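Local coordinates for prepilin-like protein (Thermus thermophilus, PDB 6QVF) that is a type IV pilin associated with natural competence and probably acts as a DNA receptor at the pilus tip, at residues V19-R24 with E95-I100. Numbering follows the deposited sequence.
Sequences VQVLER and ETIFGI
In the type IV pilin fold a long N-terminal helix packs against an antiparallel sheet, and residues 19-24 of helix 2-30 here meet 92-97, an edge strand of the four-stranded sheet, at the start of its type I' turn into strand 100-108. The segment axes approach to 9.9 Å and run at 135°.

Van der Waals contacts accompany the polar ones. Val21 CG2 and Ile97 CG1 form the apolar pair at 3.9 Å, and Val102 of the next strand backs both residues. The same Val21 CG2 also lies 3.7 Å from Glu95 OE1, a methyl against a carboxylate oxygen. Ile97 meets Gln20 tip to tip, its CG2 being 3.7 Å from Gln20 NE2.

The polar part centres on Arg24, whose chain is bent at chi3 and turns the guanidinium back over the helix, with Gln20 O above one face. A salt bridge joins NH2 of Arg24 to the syn lone pair of Glu95 OE1 at 2.9 Å; the N-H...O angle is 158° and OE1 lies close to the guanidinium plane, although the two planar groups are 36° apart. One water spans the other side of the pair, accepting from Arg24 NE at 2.6 Å and donating to Glu95 OE2, an oxygen that also pairs with Arg25. An alanine in place of Glu95 would remove the carboxylate and would probably leave both arginines without this shared counter-charge and the water bridge without its strand-side end. Gln20, extended with CG anti to its backbone N, places OE1 in the guanidinium plane, where a lone pair lying in the plane of the Gln20 carboxamide accepts from Arg24 NH2 at 2.9 Å.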
# COMPACT_ATOMS: atom_id res chain seq x y z
N VAL B 19 3.28 -11.42 1.14
CA VAL B 19 1.84 -11.64 1.24
C VAL B 19 1.50 -12.32 2.58
O VAL B 19 0.49 -11.97 3.23
CB VAL B 19 1.31 -12.45 0.04
CG1 VAL B 19 -0.08 -13.02 0.31
CG2 VAL B 19 1.26 -11.56 -1.19
N GLN B 20 2.27 -13.36 2.93
CA GLN B 20 2.00 -14.18 4.11
C GLN B 20 2.01 -13.29 5.37
O GLN B 20 1.14 -13.35 6.24
CB GLN B 20 3.07 -15.27 4.20
CG GLN B 20 2.86 -16.24 5.33
CD GLN B 20 3.98 -17.25 5.46
OE1 GLN B 20 4.50 -17.43 6.55
NE2 GLN B 20 4.34 -17.93 4.37
N VAL B 21 3.02 -12.44 5.46
CA VAL B 21 3.17 -11.55 6.61
C VAL B 21 2.08 -10.47 6.60
O VAL B 21 1.47 -10.16 7.62
CB VAL B 21 4.58 -10.92 6.64
CG1 VAL B 21 4.71 -9.90 7.75
CG2 VAL B 21 5.64 -12.02 6.74
N LEU B 22 1.80 -9.89 5.43
CA LEU B 22 0.75 -8.90 5.33
C LEU B 22 -0.60 -9.48 5.76
O LEU B 22 -1.35 -8.82 6.50
CB LEU B 22 0.65 -8.39 3.89
CG LEU B 22 -0.38 -7.30 3.66
CD1 LEU B 22 0.01 -6.04 4.39
CD2 LEU B 22 -0.57 -7.01 2.17
N GLU B 23 -0.88 -10.73 5.38
CA GLU B 23 -2.16 -11.39 5.74
C GLU B 23 -2.21 -11.58 7.26
O GLU B 23 -3.25 -11.30 7.91
CB GLU B 23 -2.26 -12.75 5.03
CG GLU B 23 -2.64 -12.67 3.57
CD GLU B 23 -2.61 -13.97 2.77
OE1 GLU B 23 -1.91 -14.95 3.18
OE2 GLU B 23 -3.32 -13.99 1.75
N ARG B 24 -1.11 -12.04 7.85
CA ARG B 24 -1.14 -12.36 9.28
C ARG B 24 -1.28 -11.08 10.10
O ARG B 24 -2.08 -11.03 11.05
CB ARG B 24 0.09 -13.15 9.71
CG ARG B 24 -0.11 -14.65 9.48
CD ARG B 24 0.87 -15.51 10.24
NE ARG B 24 2.24 -15.19 9.85
CZ ARG B 24 2.83 -15.69 8.79
NH1 ARG B 24 2.21 -16.62 8.07
NH2 ARG B 24 4.02 -15.23 8.44
N GLU B 95 9.95 -10.57 10.21
CA GLU B 95 9.73 -12.01 10.18
C GLU B 95 10.61 -12.60 9.07
O GLU B 95 10.72 -12.05 8.00
CB GLU B 95 8.27 -12.37 9.89
CG GLU B 95 7.26 -11.99 10.94
CD GLU B 95 5.86 -12.54 10.66
OE1 GLU B 95 5.77 -13.65 10.10
OE2 GLU B 95 4.85 -11.85 10.98
N THR B 96 11.19 -13.76 9.30
CA THR B 96 11.94 -14.44 8.22
C THR B 96 11.15 -15.66 7.75
O THR B 96 10.87 -16.55 8.54
CB THR B 96 13.35 -14.82 8.66
OG1 THR B 96 13.96 -13.60 9.10
CG2 THR B 96 14.15 -15.48 7.56
N ILE B 97 10.82 -15.66 6.46
CA ILE B 97 9.98 -16.63 5.76
C ILE B 97 10.85 -17.30 4.70
O ILE B 97 11.29 -16.65 3.75
CB ILE B 97 8.77 -15.95 5.10
CG1 ILE B 97 7.99 -15.06 6.07
CG2 ILE B 97 7.87 -16.96 4.39
CD1 ILE B 97 7.48 -15.75 7.29
N PHE B 98 11.17 -18.57 4.92
CA PHE B 98 12.05 -19.36 4.01
C PHE B 98 13.29 -18.54 3.64
O PHE B 98 13.65 -18.44 2.45
CB PHE B 98 11.27 -19.78 2.77
CG PHE B 98 10.08 -20.66 3.06
CD1 PHE B 98 10.25 -21.85 3.77
CD2 PHE B 98 8.79 -20.29 2.69
CE1 PHE B 98 9.16 -22.66 4.05
CE2 PHE B 98 7.71 -21.11 2.98
CZ PHE B 98 7.89 -22.29 3.67
N GLY B 99 13.94 -17.97 4.66
CA GLY B 99 15.19 -17.28 4.53
C GLY B 99 15.04 -15.87 4.00
O GLY B 99 16.05 -15.24 3.76
N ILE B 100 13.79 -15.39 3.86
CA ILE B 100 13.54 -14.06 3.34
C ILE B 100 13.05 -13.18 4.48
O ILE B 100 11.97 -13.40 5.00
CB ILE B 100 12.54 -14.07 2.18
CG1 ILE B 100 13.00 -14.95 1.02
CG2 ILE B 100 12.26 -12.64 1.72
CD1 ILE B 100 11.88 -15.36 0.10
O HOH W 1 2.62 -13.39 11.75